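Local atomic coordinates of 2',5'-phosphodiesterase 12 (Homo sapiens, PDB entry 4Z0V), a protein that belongs to the endonuclease/exonuclease/phosphatase family, carrying a magnesium ion in this model and a smaller N-terminal domain of the E-set type. Residues Lys370-Gly376 against Tyr393-Asn399; Arg113-Thr117 against Gln405-Pro410; Ala124-Ser130 against Leu433-Trp439. One frame throughout, in Å; residues are numbered along the deposited sequence.

Overall arrangement
All three contacts lie in or beside the paired sheets of the endonuclease/exonuclease/phosphatase fold. Contact 3 is the buried one, joining strands 125-132 and 433-439 in the interior of the six-stranded sheet by a backbone ladder and an R127-D436 salt bridge. Contact 1 pairs two strands of the other sheet and is partly buried: I396 and A374 pack on L437 and C435 of contact 3, while the ends of its lysines are exposed. Contact 2 is also partly buried and has no strand pairing of its own. It lays a turn on the end of strand 401-406, which neighbours strand 433-439, and relies on guanidinium, amide and aromatic-proline contacts.

Contact 1. Residues Lys370-Gly376 against Tyr393-Asn399; sequences KLKSACG and YIFIDLN
K372 and I396 are the hydrogen-bonded pair at the middle of a short antiparallel ladder, in which strand 371-373 lines up with the end of strand 387-397 in one of the two sheets of this family's alpha/beta sandwich. K372 N binds I396 O at 3.1 Å, and I396 N returns the bond to K372 O at 2.9 Å. The ladder goes on at both ends: L398 N reaches K370 O at 2.8 Å, and A374 N reaches I394 O at 2.8 Å.

Apolar contacts divide between the sheet faces. L371, S373 and F395 share the face against helix 335-342, F395 bringing CD1 and CE1 close to CA and CB of S373. On the other face I396 and A374 meet strands 401-406 and 433-439 of the second sheet. CG1 of I396 sits between its backbone N and carbonyl carbon (chi1 64°), near K372 O, and CG2 is turned to CB of A374 at 3.9 Å. L398 crosses K372 at about a right angle, CD2 resting on the lysine CB at 3.8 Å.

Polar side chains secure the ends. The hydroxyl of S373, OG anti to the backbone N (chi1 174°), donates to a lone pair of G376 O at 2.7 Å and fastens the type I turn S373-G376; the Y393 ring presents its edge to the same OG. One water joins S373 OG, C375 N and I394 N. D397 OD1 closes an Asx turn by accepting N399 N from above the carboxylate plane, and a second water, donating to this OD1 at 2.7 Å, accepts from K370 N.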
loop_
_atom_site.group_PDB
_atom_site.type_symbol
_atom_site.label_atom_id
_atom_site.label_comp_id
_atom_site.label_asym_id
_atom_site.label_seq_id
_atom_site.Cartn_x
_atom_site.Cartn_y
_atom_site.Cartn_z
ATOM N N LYS A 370 4.703 0.314 -23.021
ATOM C CA LYS A 370 3.461 -0.384 -23.394
ATOM C C LYS A 370 2.867 -0.858 -22.089
ATOM O O LYS A 370 3.329 -1.859 -21.528
ATOM C CB LYS A 370 3.711 -1.524 -24.392
ATOM C CG LYS A 370 4.482 -1.079 -25.636
ATOM C CD LYS A 370 3.808 0.081 -26.395
ATOM C CE LYS A 370 4.787 0.770 -27.326
ATOM N NZ LYS A 370 4.209 2.021 -27.884
ATOM N N LEU A 371 1.905 -0.070 -21.565
ATOM C CA LEU A 371 1.314 -0.268 -20.241
ATOM C C LEU A 371 -0.124 -0.619 -20.314
ATOM O O LEU A 371 -0.879 -0.031 -21.074
ATOM C CB LEU A 371 1.485 0.984 -19.361
ATOM C CG LEU A 371 2.932 1.443 -19.111
ATOM C CD1 LEU A 371 2.961 2.851 -18.544
ATOM C CD2 LEU A 371 3.678 0.479 -18.211
ATOM N N LYS A 372 -0.495 -1.606 -19.534
ATOM C CA LYS A 372 -1.870 -2.070 -19.463
ATOM C C LYS A 372 -2.312 -1.946 -18.027
ATOM O O LYS A 372 -1.516 -2.236 -17.132
ATOM C CB LYS A 372 -1.935 -3.540 -19.924
ATOM C CG LYS A 372 -3.296 -4.214 -19.772
ATOM C CD LYS A 372 -3.210 -5.719 -20.025
ATOM C CE LYS A 372 -4.537 -6.381 -19.720
ATOM N NZ LYS A 372 -4.493 -7.851 -19.928
ATOM N N SER A 373 -3.552 -1.512 -17.801
ATOM C CA SER A 373 -4.112 -1.517 -16.443
ATOM C C SER A 373 -4.399 -2.990 -16.112
ATOM O O SER A 373 -5.291 -3.615 -16.710
ATOM C CB SER A 373 -5.381 -0.665 -16.382
ATOM O OG SER A 373 -5.944 -0.834 -15.093
ATOM N N ALA A 374 -3.606 -3.583 -15.220
ATOM C CA ALA A 374 -3.756 -5.007 -14.892
ATOM C C ALA A 374 -5.159 -5.364 -14.392
ATOM O O ALA A 374 -5.683 -6.412 -14.773
ATOM C CB ALA A 374 -2.703 -5.423 -13.857
ATOM N N CYS A 375 -5.786 -4.514 -13.563
ATOM C CA CYS A 375 -7.127 -4.834 -13.063
ATOM C C CYS A 375 -8.233 -4.202 -13.907
ATOM O O CYS A 375 -9.392 -4.175 -13.485
ATOM C CB CYS A 375 -7.255 -4.451 -11.597
ATOM S SG CYS A 375 -6.022 -5.250 -10.556
ATOM N N GLY A 376 -7.863 -3.718 -15.089
ATOM C CA GLY A 376 -8.786 -3.144 -16.040
ATOM C C GLY A 376 -9.343 -1.822 -15.596
ATOM O O GLY A 376 -8.616 -0.973 -15.077
ATOM N N TYR A 393 -4.721 2.273 -10.157
ATOM C CA TYR A 393 -4.337 1.326 -11.205
ATOM C C TYR A 393 -3.069 0.580 -10.869
ATOM O O TYR A 393 -2.224 1.091 -10.131
ATOM C CB TYR A 393 -4.119 2.049 -12.544
ATOM C CG TYR A 393 -5.296 2.886 -13.005
ATOM C CD1 TYR A 393 -6.334 2.320 -13.740
ATOM C CD2 TYR A 393 -5.373 4.240 -12.697
ATOM C CE1 TYR A 393 -7.447 3.077 -14.122
ATOM C CE2 TYR A 393 -6.485 5.004 -13.057
ATOM C CZ TYR A 393 -7.508 4.421 -13.790
ATOM O OH TYR A 393 -8.608 5.173 -14.129
ATOM N N ILE A 394 -2.925 -0.626 -11.432
ATOM C CA ILE A 394 -1.665 -1.369 -11.416
ATOM C C ILE A 394 -1.265 -1.399 -12.886
ATOM O O ILE A 394 -1.865 -2.161 -13.633
ATOM C CB ILE A 394 -1.745 -2.771 -10.786
ATOM C CG1 ILE A 394 -2.095 -2.679 -9.269
ATOM C CG2 ILE A 394 -0.407 -3.536 -10.999
ATOM C CD1 ILE A 394 -2.583 -4.048 -8.660
ATOM N N PHE A 395 -0.362 -0.533 -13.311
ATOM C CA PHE A 395 0.046 -0.505 -14.722
ATOM C C PHE A 395 1.204 -1.455 -14.916
ATOM O O PHE A 395 2.199 -1.388 -14.171
ATOM C CB PHE A 395 0.421 0.901 -15.171
ATOM C CG PHE A 395 -0.744 1.862 -15.268
ATOM C CD1 PHE A 395 -1.768 1.654 -16.193
ATOM C CD2 PHE A 395 -0.785 3.008 -14.482
ATOM C CE1 PHE A 395 -2.847 2.542 -16.275
ATOM C CE2 PHE A 395 -1.846 3.918 -14.599
ATOM C CZ PHE A 395 -2.858 3.687 -15.506
ATOM N N ILE A 396 1.082 -2.355 -15.917
ATOM C CA ILE A 396 2.139 -3.357 -16.122
ATOM C C ILE A 396 2.776 -3.232 -17.482
ATOM O O ILE A 396 2.112 -2.921 -18.456
ATOM C CB ILE A 396 1.649 -4.799 -15.893
ATOM C CG1 ILE A 396 0.561 -5.212 -16.925
ATOM C CG2 ILE A 396 1.160 -4.995 -14.436
ATOM C CD1 ILE A 396 0.286 -6.682 -17.017
ATOM N N ASP A 397 4.072 -3.479 -17.527
ATOM C CA ASP A 397 4.866 -3.478 -18.754
ATOM C C ASP A 397 4.514 -4.709 -19.580
ATOM O O ASP A 397 4.918 -5.824 -19.235
ATOM C CB ASP A 397 6.350 -3.513 -18.357
ATOM C CG ASP A 397 7.335 -3.390 -19.488
ATOM O OD1 ASP A 397 6.901 -3.441 -20.672
ATOM O OD2 ASP A 397 8.538 -3.224 -19.201
ATOM N N LEU A 398 3.784 -4.514 -20.688
ATOM C CA LEU A 398 3.398 -5.622 -21.567
ATOM C C LEU A 398 4.588 -6.313 -22.247
ATOM O O LEU A 398 4.427 -7.425 -22.744
ATOM C CB LEU A 398 2.431 -5.145 -22.651
ATOM C CG LEU A 398 1.030 -4.818 -22.159
ATOM C CD1 LEU A 398 0.276 -4.031 -23.202
ATOM C CD2 LEU A 398 0.292 -6.077 -21.664
ATOM N N ASN A 399 5.775 -5.689 -22.261
ATOM C CA ASN A 399 6.951 -6.378 -22.846
ATOM C C ASN A 399 7.357 -7.625 -22.059
ATOM O O ASN A 399 7.950 -8.538 -22.627
ATOM C CB ASN A 399 8.169 -5.454 -22.865
ATOM C CG ASN A 399 8.089 -4.298 -23.822
ATOM O OD1 ASN A 399 7.374 -4.334 -24.809
ATOM N ND2 ASN A 399 8.887 -3.261 -23.577
HETATM O O HOH W 1 6.926 -1.001 -21.896
HETATM O O HOH W 2 -5.359 -1.814 -12.620
#

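Contact 2. Residues Arg113-Thr117 against Gln405-Pro410; sequences RHLYT and QVIPLP
Y116 and I407 bring their CA atoms no nearer than 6.0 Å, so side chains and carbonyl oxygens do the joining where a 3-10 turn, after helix 110-113, lies against the end of strand 401-406, an outermost strand of the six-stranded sheet. The turn belongs to the chain that runs from the N-terminal four-stranded sheet to strand 125-132, and the contact sets it against the edge of the nuclease-like fold.

R113 meets the chain just beyond the strand, from I407 to P410. Its side chain bends at chi3 (82°), which turns the edge of the guanidinium to the carbonyl oxygens of I407 and P408. NE donates to P408 O at 2.8 Å, a short bond but not a straight one, the oxygen tilted from the guanidinium plane. NH2 reaches I407 O, in that plane, through a weak bond of 3.4 Å, while NH1 is taken by A432 O. CD of P410 lies over one face of the group, toward its rim, so the guanidinium is held both at its edge and from above.

The Y116 ring receives P408 on one face: CD of the proline stands over the ring centre, 3.5 Å from the centroid and 7° off the normal, a clear CH-pi contact. CG of the proline leans toward CZ. Beside the ring, I407 CG1 rests against both Y116 CB, at 3.7 Å, and T117 CG2, at 3.6 Å.

Q405 approaches the ring edge with its amide plane turned 33° from the ring, OE1 lying near CD2. The other end of the amide is shared between the turn and the sheet: NE2 donates to D436 OD2 and, in the carbonyl plane, to Y116 O at 3.0 Å.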
loop_
_atom_site.group_PDB
_atom_site.type_symbol
_atom_site.label_atom_id
_atom_site.label_comp_id
_atom_site.label_asym_id
_atom_site.label_seq_id
_atom_site.Cartn_x
_atom_site.Cartn_y
_atom_site.Cartn_z
ATOM N N ARG A 113 -12.521 -12.070 -1.073
ATOM C CA ARG A 113 -11.347 -11.817 -1.918
ATOM C C ARG A 113 -10.202 -12.745 -1.546
ATOM O O ARG A 113 -9.491 -13.202 -2.428
ATOM C CB ARG A 113 -10.923 -10.346 -1.761
ATOM C CG ARG A 113 -12.041 -9.380 -2.145
ATOM C CD ARG A 113 -11.511 -7.959 -2.229
ATOM N NE ARG A 113 -10.866 -7.709 -3.517
ATOM C CZ ARG A 113 -10.164 -6.622 -3.801
ATOM N NH1 ARG A 113 -9.965 -5.692 -2.874
ATOM N NH2 ARG A 113 -9.670 -6.445 -5.020
ATOM N N HIS A 114 -10.101 -13.110 -0.260
ATOM C CA HIS A 114 -9.057 -14.001 0.234
ATOM C C HIS A 114 -9.196 -15.426 -0.300
ATOM O O HIS A 114 -8.206 -16.147 -0.324
ATOM C CB HIS A 114 -9.019 -13.994 1.756
ATOM C CG HIS A 114 -8.378 -12.761 2.320
ATOM N ND1 HIS A 114 -8.537 -12.427 3.642
ATOM C CD2 HIS A 114 -7.579 -11.835 1.721
ATOM C CE1 HIS A 114 -7.840 -11.312 3.821
ATOM N NE2 HIS A 114 -7.262 -10.909 2.683
ATOM N N LEU A 115 -10.370 -15.784 -0.865
ATOM C CA LEU A 115 -10.515 -17.092 -1.527
ATOM C C LEU A 115 -9.680 -17.156 -2.808
ATOM O O LEU A 115 -9.434 -18.251 -3.314
ATOM C CB LEU A 115 -11.998 -17.376 -1.874
ATOM C CG LEU A 115 -12.985 -17.403 -0.692
ATOM C CD1 LEU A 115 -14.376 -17.771 -1.177
ATOM C CD2 LEU A 115 -12.527 -18.378 0.407
ATOM N N TYR A 116 -9.294 -15.993 -3.362
ATOM C CA TYR A 116 -8.482 -15.886 -4.591
ATOM C C TYR A 116 -6.982 -15.796 -4.284
ATOM O O TYR A 116 -6.173 -15.702 -5.214
ATOM C CB TYR A 116 -8.895 -14.641 -5.384
ATOM C CG TYR A 116 -10.271 -14.750 -5.999
ATOM C CD1 TYR A 116 -11.418 -14.553 -5.232
ATOM C CD2 TYR A 116 -10.431 -15.090 -7.338
ATOM C CE1 TYR A 116 -12.690 -14.717 -5.779
ATOM C CE2 TYR A 116 -11.699 -15.227 -7.902
ATOM C CZ TYR A 116 -12.825 -15.076 -7.111
ATOM O OH TYR A 116 -14.073 -15.184 -7.675
ATOM N N THR A 117 -6.620 -15.754 -2.989
ATOM C CA THR A 117 -5.225 -15.547 -2.559
ATOM C C THR A 117 -4.889 -16.477 -1.409
ATOM O O THR A 117 -4.251 -16.073 -0.436
ATOM C CB THR A 117 -5.041 -14.056 -2.129
ATOM O OG1 THR A 117 -5.820 -13.790 -0.960
ATOM C CG2 THR A 117 -5.393 -13.058 -3.229
ATOM N N GLN A 405 -4.432 -13.513 -13.191
ATOM C CA GLN A 405 -5.801 -13.375 -12.681
ATOM C C GLN A 405 -5.954 -12.028 -12.000
ATOM O O GLN A 405 -4.960 -11.437 -11.551
ATOM C CB GLN A 405 -6.222 -14.521 -11.728
ATOM C CG GLN A 405 -5.463 -14.582 -10.419
ATOM C CD GLN A 405 -6.271 -15.149 -9.256
ATOM O OE1 GLN A 405 -7.493 -15.422 -9.338
ATOM N NE2 GLN A 405 -5.604 -15.304 -8.122
ATOM N N VAL A 406 -7.200 -11.556 -11.942
ATOM C CA VAL A 406 -7.612 -10.326 -11.255
ATOM C C VAL A 406 -8.420 -10.796 -10.077
ATOM O O VAL A 406 -9.382 -11.558 -10.266
ATOM C CB VAL A 406 -8.409 -9.346 -12.163
ATOM C CG1 VAL A 406 -8.911 -8.133 -11.372
ATOM C CG2 VAL A 406 -7.559 -8.890 -13.342
ATOM N N ILE A 407 -8.045 -10.361 -8.858
ATOM C CA ILE A 407 -8.807 -10.688 -7.652
ATOM C C ILE A 407 -10.014 -9.735 -7.689
ATOM O O ILE A 407 -9.827 -8.506 -7.701
ATOM C CB ILE A 407 -7.947 -10.555 -6.371
ATOM C CG1 ILE A 407 -6.855 -11.656 -6.257
ATOM C CG2 ILE A 407 -8.852 -10.593 -5.123
ATOM C CD1 ILE A 407 -5.691 -11.709 -7.287
ATOM N N PRO A 408 -11.248 -10.259 -7.811
ATOM C CA PRO A 408 -12.402 -9.363 -7.983
ATOM C C PRO A 408 -12.591 -8.393 -6.844
ATOM O O PRO A 408 -12.369 -8.738 -5.687
ATOM C CB PRO A 408 -13.603 -10.323 -8.055
ATOM C CG PRO A 408 -13.138 -11.584 -7.469
ATOM C CD PRO A 408 -11.670 -11.674 -7.809
ATOM N N LEU A 409 -13.061 -7.197 -7.191
ATOM C CA LEU A 409 -13.380 -6.182 -6.201
ATOM C C LEU A 409 -14.619 -6.618 -5.430
ATOM O O LEU A 409 -15.394 -7.434 -5.958
ATOM C CB LEU A 409 -13.600 -4.826 -6.905
ATOM C CG LEU A 409 -12.291 -4.039 -7.137
ATOM C CD1 LEU A 409 -11.466 -4.652 -8.284
ATOM C CD2 LEU A 409 -12.592 -2.604 -7.471
ATOM N N PRO A 410 -14.845 -6.116 -4.197
ATOM C CA PRO A 410 -16.087 -6.479 -3.487
ATOM C C PRO A 410 -17.314 -6.137 -4.323
ATOM O O PRO A 410 -17.256 -5.223 -5.168
ATOM C CB PRO A 410 -16.059 -5.577 -2.235
ATOM C CG PRO A 410 -14.628 -5.243 -2.028
ATOM C CD PRO A 410 -14.049 -5.134 -3.426
#

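Contact 3. Residues Ala124-Ser130 against Leu433-Trp439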
loop_
_atom_site.group_PDB
_atom_site.type_symbol
_atom_site.label_atom_id
_atom_site.label_comp_id
_atom_site.label_asym_id
_atom_site.label_seq_id
_atom_site.Cartn_x
_atom_site.Cartn_y
_atom_site.Cartn_z
ATOM N N ALA A 124 6.944 -18.235 -10.922
ATOM C CA ALA A 124 6.646 -17.595 -12.200
ATOM C C ALA A 124 5.705 -16.398 -12.043
ATOM O O ALA A 124 5.546 -15.641 -13.001
ATOM C CB ALA A 124 6.021 -18.606 -13.161
ATOM N N LEU A 125 5.060 -16.243 -10.864
ATOM C CA LEU A 125 4.077 -15.182 -10.645
ATOM C C LEU A 125 4.560 -14.083 -9.703
ATOM O O LEU A 125 5.488 -14.277 -8.908
ATOM C CB LEU A 125 2.755 -15.746 -10.075
ATOM C CG LEU A 125 2.057 -16.872 -10.861
ATOM C CD1 LEU A 125 0.781 -17.328 -10.139
ATOM C CD2 LEU A 125 1.738 -16.439 -12.266
ATOM N N ILE A 126 3.899 -12.923 -9.820
ATOM C CA ILE A 126 4.091 -11.785 -8.941
ATOM C C ILE A 126 2.714 -11.339 -8.518
ATOM O O ILE A 126 2.013 -10.703 -9.319
ATOM C CB ILE A 126 4.894 -10.601 -9.562
ATOM C CG1 ILE A 126 6.203 -11.054 -10.259
ATOM C CG2 ILE A 126 5.145 -9.493 -8.485
ATOM C CD1 ILE A 126 6.827 -9.886 -11.158
ATOM N N ARG A 127 2.304 -11.660 -7.292
ATOM C CA ARG A 127 1.030 -11.142 -6.799
ATOM C C ARG A 127 1.266 -9.680 -6.378
ATOM O O ARG A 127 2.044 -9.409 -5.461
ATOM C CB ARG A 127 0.474 -11.975 -5.640
ATOM C CG ARG A 127 -0.849 -11.406 -5.124
ATOM C CD ARG A 127 -1.572 -12.373 -4.227
ATOM N NE ARG A 127 -2.082 -13.511 -5.001
ATOM C CZ ARG A 127 -2.178 -14.758 -4.552
ATOM N NH1 ARG A 127 -1.821 -15.053 -3.305
ATOM N NH2 ARG A 127 -2.624 -15.720 -5.349
ATOM N N THR A 128 0.526 -8.757 -6.982
ATOM C CA THR A 128 0.757 -7.319 -6.785
ATOM C C THR A 128 -0.487 -6.656 -6.237
ATOM O O THR A 128 -1.612 -7.006 -6.629
ATOM C CB THR A 128 1.169 -6.711 -8.151
ATOM O OG1 THR A 128 2.302 -7.425 -8.646
ATOM C CG2 THR A 128 1.554 -5.238 -8.038
ATOM N N VAL A 129 -0.286 -5.778 -5.224
ATOM C CA VAL A 129 -1.383 -5.052 -4.575
ATOM C C VAL A 129 -1.134 -3.564 -4.721
ATOM O O VAL A 129 0.008 -3.125 -4.562
ATOM C CB VAL A 129 -1.456 -5.424 -3.055
ATOM C CG1 VAL A 129 -2.512 -4.568 -2.322
ATOM C CG2 VAL A 129 -1.725 -6.924 -2.849
ATOM N N SER A 130 -2.180 -2.773 -4.941
ATOM C CA SER A 130 -2.086 -1.295 -4.884
ATOM C C SER A 130 -3.235 -0.841 -4.032
ATOM O O SER A 130 -4.389 -1.215 -4.303
ATOM C CB SER A 130 -2.095 -0.628 -6.260
ATOM O OG SER A 130 -1.929 0.779 -6.097
ATOM N N LEU A 433 -6.482 -2.946 -5.000
ATOM C CA LEU A 433 -6.363 -3.683 -6.275
ATOM C C LEU A 433 -5.408 -4.810 -6.068
ATOM O O LEU A 433 -4.355 -4.604 -5.480
ATOM C CB LEU A 433 -5.859 -2.801 -7.410
ATOM C CG LEU A 433 -6.728 -1.658 -7.838
ATOM C CD1 LEU A 433 -6.040 -0.934 -8.957
ATOM C CD2 LEU A 433 -8.119 -2.140 -8.275
ATOM N N VAL A 434 -5.776 -6.023 -6.479
ATOM C CA VAL A 434 -4.905 -7.200 -6.303
ATOM C C VAL A 434 -4.939 -7.999 -7.587
ATOM O O VAL A 434 -6.030 -8.310 -8.084
ATOM C CB VAL A 434 -5.346 -8.086 -5.104
ATOM C CG1 VAL A 434 -4.295 -9.172 -4.791
ATOM C CG2 VAL A 434 -5.657 -7.258 -3.861
ATOM N N CYS A 435 -3.772 -8.354 -8.130
ATOM C CA CYS A 435 -3.739 -9.174 -9.351
ATOM C C CYS A 435 -2.515 -10.056 -9.343
ATOM O O CYS A 435 -1.486 -9.691 -8.758
ATOM C CB CYS A 435 -3.756 -8.293 -10.587
ATOM S SG CYS A 435 -2.308 -7.237 -10.716
ATOM N N ASP A 436 -2.606 -11.206 -10.002
ATOM C CA ASP A 436 -1.458 -12.089 -10.133
ATOM C C ASP A 436 -0.888 -11.853 -11.508
ATOM O O ASP A 436 -1.642 -11.914 -12.482
ATOM C CB ASP A 436 -1.867 -13.547 -9.943
ATOM C CG ASP A 436 -2.312 -13.869 -8.543
ATOM O OD1 ASP A 436 -2.137 -13.007 -7.655
ATOM O OD2 ASP A 436 -2.783 -14.998 -8.322
ATOM N N LEU A 437 0.390 -11.472 -11.574
ATOM C CA LEU A 437 1.089 -11.213 -12.835
ATOM C C LEU A 437 1.991 -12.376 -13.161
ATOM O O LEU A 437 2.460 -13.041 -12.251
ATOM C CB LEU A 437 1.920 -9.937 -12.710
ATOM C CG LEU A 437 1.158 -8.674 -12.292
ATOM C CD1 LEU A 437 2.141 -7.500 -12.137
ATOM C CD2 LEU A 437 0.031 -8.367 -13.294
ATOM N N LYS A 438 2.213 -12.659 -14.435
ATOM C CA LYS A 438 3.118 -13.742 -14.812
ATOM C C LYS A 438 4.239 -13.179 -15.669
ATOM O O LYS A 438 3.992 -12.310 -16.512
ATOM C CB LYS A 438 2.343 -14.864 -15.559
ATOM C CG LYS A 438 3.148 -16.141 -15.804
ATOM C CD LYS A 438 2.205 -17.309 -16.097
ATOM C CE LYS A 438 2.890 -18.656 -16.157
ATOM N NZ LYS A 438 3.427 -18.947 -17.513
ATOM N N TRP A 439 5.483 -13.615 -15.397
ATOM C CA TRP A 439 6.638 -13.255 -16.217
ATOM C C TRP A 439 6.456 -13.895 -17.601
ATOM O O TRP A 439 6.089 -15.078 -17.674
ATOM C CB TRP A 439 7.946 -13.782 -15.572
ATOM C CG TRP A 439 8.334 -13.175 -14.251
ATOM C CD1 TRP A 439 8.180 -13.741 -13.019
ATOM C CD2 TRP A 439 9.121 -11.994 -14.052
ATOM N NE1 TRP A 439 8.801 -12.973 -12.061
ATOM C CE2 TRP A 439 9.406 -11.906 -12.671
ATOM C CE3 TRP A 439 9.622 -11.001 -14.910
ATOM C CZ2 TRP A 439 10.149 -10.856 -12.126
ATOM C CZ3 TRP A 439 10.353 -9.960 -14.368
ATOM C CH2 TRP A 439 10.605 -9.889 -12.996
HETATM O O HOH W 3 8.311 -13.959 -9.393
#
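R127 sends CG anti to its backbone N (chi1 179°) and bends at chi3 (-70°), while CG of D436 stands anti to the carbonyl carbon (chi1 -67°); the two side chains therefore run side by side from a non-hydrogen-bonded pair of an antiparallel beta ladder. The salt bridge is side-on: R127 NE donates to the syn lone pair of D436 OD1 at 2.7 Å, and NH2 donates to OD2 at 3.1 Å. R127 NH1 turns to the carbonyls of K119, Y173 and N174, so this buried charge is engaged at all three nitrogens.

Strands 125-132 and 433-439 are inner neighbours in the six-stranded sheet of the fold. Their ladder runs from L433 N on S130 O, through T128 N on C435 O at 2.8 Å, to W439 N on A124 O at 3.1 Å. V129 and V434 lie alongside each other on the R127 face. On the opposite face T128 OG1 touches L437 CD1 at 3.5 Å, and the sheet of strand 387-397 packs over S130, L433, C435 and L437.

At the A124-W439 end of the ladder I126 CD1 lies 3.6 Å from CZ2 of W439. In the indole plane a water accepts from W439 NE1 and donates to L125 O at 2.9 Å.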